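PDB 3DCZ: putative RnfG subunit of electron transport complex from Thermotoga maritima, which probably serves as the FMN-carrying RnfG subunit of a membrane-bound complex that couples electron transfer to the translocation of ions across the membrane. Local coordinates for residues R189-V192 with T193-L197; E49-K53 with T54-T58. One frame throughout, in Å; residues are numbered along the deposited sequence. Where two conformers were deposited one is given.

Contact 1 (R189-V192 with T193-L197). With SO4 (sulfate ion), chain C; SO4 (sulfate ion), chain B.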
loop_
_atom_site.group_PDB
_atom_site.type_symbol
_atom_site.label_atom_id
_atom_site.label_comp_id
_atom_site.label_asym_id
_atom_site.label_seq_id
_atom_site.Cartn_x
_atom_site.Cartn_y
_atom_site.Cartn_z
ATOM N N ARG A 189 7.939 11.252 0.368
ATOM C CA ARG A 189 7.813 11.177 1.821
ATOM C C ARG A 189 6.359 11.076 2.289
ATOM O O ARG A 189 6.088 10.376 3.276
ATOM C CB ARG A 189 8.484 12.361 2.531
ATOM C CG ARG A 189 9.969 12.307 2.492
ATOM C CD ARG A 189 10.547 13.384 3.383
ATOM N NE ARG A 189 11.993 13.254 3.520
ATOM C CZ ARG A 189 12.890 13.989 2.867
ATOM N NH1 ARG A 189 12.524 14.932 2.001
ATOM N NH2 ARG A 189 14.175 13.793 3.058
ATOM N N ALA A 190 5.437 11.772 1.601
ATOM C CA ALA A 190 4.028 11.739 1.965
ATOM C C ALA A 190 3.456 10.358 1.682
ATOM O O ALA A 190 2.662 9.817 2.448
ATOM C CB ALA A 190 3.227 12.842 1.204
ATOM N N VAL A 191 3.871 9.765 0.571
ATOM C CA VAL A 191 3.448 8.375 0.248
ATOM C C VAL A 191 3.928 7.390 1.321
ATOM O O VAL A 191 3.156 6.570 1.816
ATOM C CB VAL A 191 3.931 7.924 -1.132
ATOM C CG1 VAL A 191 3.498 6.444 -1.434
ATOM C CG2 VAL A 191 3.407 8.874 -2.213
ATOM N N VAL A 192 5.210 7.453 1.659
ATOM C CA VAL A 192 5.766 6.627 2.725
ATOM C C VAL A 192 5.007 6.818 4.044
ATOM O O VAL A 192 4.700 5.862 4.755
ATOM C CB VAL A 192 7.275 6.921 2.863
ATOM C CG1 VAL A 192 7.842 6.534 4.248
ATOM C CG2 VAL A 192 8.023 6.232 1.732
ATOM N N THR A 193 4.671 8.067 4.376
ATOM C CA THR A 193 3.958 8.334 5.629
ATOM C C THR A 193 2.605 7.640 5.635
ATOM O O THR A 193 2.242 6.958 6.610
ATOM C CB THR A 193 3.806 9.844 5.848
ATOM O OG1 THR A 193 5.115 10.416 6.060
ATOM C CG2 THR A 193 2.948 10.149 7.077
ATOM N N ALA A 194 1.847 7.824 4.555
ATOM C CA ALA A 194 0.554 7.148 4.387
ATOM C C ALA A 194 0.673 5.615 4.556
ATOM O O ALA A 194 -0.096 4.974 5.293
ATOM C CB ALA A 194 -0.055 7.510 3.024
ATOM N N LEU A 195 1.663 5.037 3.895
ATOM C CA LEU A 195 1.917 3.588 3.966
ATOM C C LEU A 195 2.218 3.156 5.412
ATOM O O LEU A 195 1.682 2.160 5.909
ATOM C CB LEU A 195 3.074 3.215 3.026
ATOM C CG LEU A 195 2.689 3.280 1.551
ATOM C CD1 LEU A 195 3.951 3.089 0.689
ATOM C CD2 LEU A 195 1.584 2.234 1.187
ATOM N N ASN A 196 3.064 3.926 6.091
ATOM C CA ASN A 196 3.387 3.632 7.459
ATOM C C ASN A 196 2.154 3.693 8.373
ATOM O O ASN A 196 2.001 2.905 9.298
ATOM C CB ASN A 196 4.456 4.590 7.962
ATOM C CG ASN A 196 5.852 4.226 7.510
ATOM O OD1 ASN A 196 6.164 3.038 7.302
ATOM N ND2 ASN A 196 6.714 5.230 7.415
ATOM N N LEU A 197 1.272 4.658 8.135
ATOM C CA LEU A 197 0.046 4.738 8.911
ATOM C C LEU A 197 -0.894 3.574 8.675
ATOM O O LEU A 197 -1.541 3.077 9.612
ATOM C CB LEU A 197 -0.666 6.074 8.655
ATOM C CG LEU A 197 0.052 7.318 9.182
ATOM C CD1 LEU A 197 -0.727 8.555 8.744
ATOM C CD2 LEU A 197 0.184 7.197 10.684
HETATM S S SO4 C . 9.520 14.687 -0.468
HETATM O O1 SO4 C . 9.440 15.443 0.792
HETATM O O2 SO4 C . 8.713 13.482 -0.371
HETATM O O3 SO4 C . 9.013 15.502 -1.574
HETATM O O4 SO4 C . 10.902 14.296 -0.754
HETATM S S SO4 B . 16.604 16.570 1.783
HETATM O O1 SO4 B . 16.706 17.995 2.157
HETATM O O2 SO4 B . 16.280 15.804 2.966
HETATM O O3 SO4 B . 15.429 16.451 0.940
HETATM O O4 SO4 B . 17.789 16.175 1.071
#
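The carbonyl oxygen of R189 is gripped twice by T193, one turn further along the helix. The backbone N of T193 gives it the ordinary helical bond, and the hydroxyl OG1 of T193 donates a second one to R189 O at 2.9 Å. The two donors come at the carbonyl from opposite faces of its plane. Rotation about the first side-chain bond of T193 places OG1 beside its own backbone N and anti to the carbonyl carbon (chi1 -66°), which folds the hydroxyl back over the preceding turn, as helical threonines commonly do toward the carbonyl four residues earlier. A valine here would probably cost R189 O its hydroxyl donor and leave it the bond from the backbone N of the same residue.

Beyond this turn the bonds continue as regular α-helix, with A194 N 3.0 Å from A190 O. On the buried side V191 and L195 lie alongside each other, pointing the same way, and V191 CG1 meets L195 CD1 at 4.0 Å. V192 and N196 pair likewise: V192 CG1 lies 3.6 Å from N196 ND2, while N196 OD1 accepts from the backbone N of L153.

R189 runs its extended chain away from the turn to two sulfate ions, probably from the crystallisation liquor. Its NH2 reaches O2 of the chain B sulfate at 2.9 Å and also forms a salt bridge with D158; NH1 makes one weak bond to each sulfate, at the guanidinium edge.

The whole segment belongs to helix 188-206, within the FMN-binding domain and packed on the antiparallel sheet: A194 touches V100, L195 touches A102 and V116, and V191 touches V118. V192 rests on V155 of strand 154-155 and L153 just before it.

Contact 2 (E49-K53 with T54-T58)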
loop_
_atom_site.group_PDB
_atom_site.type_symbol
_atom_site.label_atom_id
_atom_site.label_comp_id
_atom_site.label_asym_id
_atom_site.label_seq_id
_atom_site.Cartn_x
_atom_site.Cartn_y
_atom_site.Cartn_z
ATOM N N GLU A 49 -16.703 -8.009 -6.918
ATOM C CA GLU A 49 -17.821 -8.424 -6.078
ATOM C C GLU A 49 -17.564 -8.087 -4.610
ATOM O O GLU A 49 -18.453 -7.568 -3.916
ATOM C CB GLU A 49 -18.107 -9.910 -6.266
ATOM C CG GLU A 49 -18.743 -10.204 -7.632
ATOM C CD GLU A 49 -18.819 -11.682 -7.967
ATOM O OE1 GLU A 49 -18.386 -12.518 -7.144
ATOM O OE2 GLU A 49 -19.319 -12.005 -9.064
ATOM N N ILE A 50 -16.348 -8.357 -4.146
ATOM C CA ILE A 50 -15.986 -8.074 -2.758
ATOM C C ILE A 50 -16.017 -6.571 -2.479
ATOM O O ILE A 50 -16.518 -6.102 -1.454
ATOM C CB ILE A 50 -14.624 -8.717 -2.389
ATOM C CG1 ILE A 50 -14.752 -10.246 -2.290
ATOM C CG2 ILE A 50 -14.062 -8.120 -1.085
ATOM C CD1 ILE A 50 -13.389 -10.912 -2.214
ATOM N N VAL A 51 -15.461 -5.786 -3.382
ATOM C CA VAL A 51 -15.473 -4.346 -3.195
ATOM C C VAL A 51 -16.913 -3.808 -3.156
ATOM O O VAL A 51 -17.258 -2.998 -2.269
ATOM C CB VAL A 51 -14.663 -3.648 -4.317
ATOM C CG1 VAL A 51 -14.895 -2.172 -4.273
ATOM C CG2 VAL A 51 -13.152 -3.992 -4.176
ATOM N N LYS A 52 -17.757 -4.252 -4.087
ATOM C CA LYS A 52 -19.157 -3.802 -4.118
ATOM C C LYS A 52 -19.924 -4.230 -2.860
ATOM O O LYS A 52 -20.653 -3.443 -2.265
ATOM C CB LYS A 52 -19.840 -4.266 -5.406
ATOM C CG LYS A 52 -19.515 -3.334 -6.603
ATOM C CD LYS A 52 -19.730 -3.995 -7.947
ATOM C CE LYS A 52 -19.549 -3.012 -9.107
ATOM N NZ LYS A 52 -20.812 -2.300 -9.447
ATOM N N LYS A 53 -19.746 -5.472 -2.443
ATOM C CA LYS A 53 -20.401 -5.991 -1.232
ATOM C C LYS A 53 -19.916 -5.293 0.053
ATOM O O LYS A 53 -20.681 -5.048 0.971
ATOM C CB LYS A 53 -20.163 -7.501 -1.129
ATOM C CG LYS A 53 -20.793 -8.179 0.082
ATOM C CD LYS A 53 -20.437 -9.678 0.106
ATOM C CE LYS A 53 -21.104 -10.410 1.270
ATOM N NZ LYS A 53 -20.759 -11.873 1.293
ATOM N N THR A 54 -18.627 -4.996 0.130
ATOM C CA THR A 54 -18.063 -4.334 1.304
ATOM C C THR A 54 -18.482 -2.863 1.325
ATOM O O THR A 54 -18.748 -2.303 2.384
ATOM C CB THR A 54 -16.531 -4.433 1.303
ATOM O OG1 THR A 54 -16.115 -5.802 1.200
ATOM C CG2 THR A 54 -15.934 -3.846 2.568
ATOM N N GLY A 55 -18.499 -2.254 0.143
ATOM C CA GLY A 55 -18.915 -0.885 -0.042
ATOM C C GLY A 55 -17.830 -0.126 -0.775
ATOM O O GLY A 55 -16.665 -0.182 -0.390
ATOM N N ILE A 56 -18.206 0.573 -1.849
ATOM C CA ILE A 56 -17.244 1.288 -2.680
ATOM C C ILE A 56 -16.969 2.698 -2.154
ATOM O O ILE A 56 -16.047 3.364 -2.618
ATOM C CB ILE A 56 -17.740 1.361 -4.165
ATOM C CG1 ILE A 56 -16.625 1.760 -5.146
ATOM C CG2 ILE A 56 -18.886 2.365 -4.273
ATOM C CD1 ILE A 56 -15.299 1.062 -5.117
ATOM N N GLU A 57 -17.751 3.150 -1.176
ATOM C CA GLU A 57 -17.496 4.436 -0.558
ATOM C C GLU A 57 -16.105 4.485 0.057
ATOM O O GLU A 57 -15.490 3.452 0.295
ATOM C CB GLU A 57 -18.520 4.713 0.539
ATOM C CG GLU A 57 -18.257 4.039 1.883
ATOM C CD GLU A 57 -18.726 2.609 2.026
ATOM O OE1 GLU A 57 -19.319 2.053 1.097
ATOM O OE2 GLU A 57 -18.514 2.068 3.132
ATOM N N THR A 58 -15.621 5.699 0.262
ATOM C CA THR A 58 -14.398 5.921 1.053
ATOM C C THR A 58 -14.794 6.680 2.303
ATOM O O THR A 58 -15.405 7.735 2.211
ATOM C CB THR A 58 -13.303 6.650 0.252
ATOM O OG1 THR A 58 -12.899 5.806 -0.844
ATOM C CG2 THR A 58 -12.084 6.967 1.104
HETATM O O HOH W 1 -20.716 -0.429 -3.100
#
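I50 and T54 lie side by side at the end of helix 44-54, their side chains pointing the same way, with I50 CG2 3.8 Å from T54 OG1. A chi1 of -55° turns the T54 hydroxyl toward the preceding turn, where it donates to I50 O at 2.7 Å. It sits above the carbonyl plane, 35° out of it, while the amide of T54 reaches the same oxygen from the opposite face. That carbonyl in the last turn therefore has two donors from one residue.

V51 and I56 meet quite differently: their side chains cross at a slant, and V51 CG1 presses on I56 CD1 at 3.4 Å, tighter than usual carbon contact. I56 belongs to the chain already leaving the helix, so the exit lies back against the last turn here.

G55 follows T54 and precedes I56, and its N bonds V51 O at 2.8 Å. Its positive phi (127°) ends the helix, and with the backbone so turned a side chain would collide with the carbonyl oxygen of T54, so only glycine is comfortable here. A water links K52 O and I56 N, donating to the carbonyl at 3.1 Å and accepting from the amide at 3.0 Å, and so ties the final turn to the departing chain.

Near the surface, this helix end leads into strand 59-64. I50 packs on F76 and T54 on P72 and Y74, all of strand 67-77, and the Y74 hydroxyl is hydrogen-bonded to G55 O. V51 leans on L25 and I28 of helix 22-31, from which K24 reaches I56 O and T58 OG1.

Overall arrangement
Contact 2 comes first along the chain, at the C-terminal end of helix 44-54, and contact 1 follows near the start of the final helix, 188-206. Their centres stand 24 Å apart and their nearest atoms about 12 Å, so they do not touch. What they share is the five-stranded antiparallel sheet: contact 2 packs on strand 67-77 and leads into edge strand 59-64, whereas contact 1 packs on strands 98-107 and 110-120 towards the other edge. Contact 1 is a buried piece of the FMN-binding domain; contact 2 is a surface contact at the end of helix 44-54. An early helix and the final helix thus both pack against one sheet.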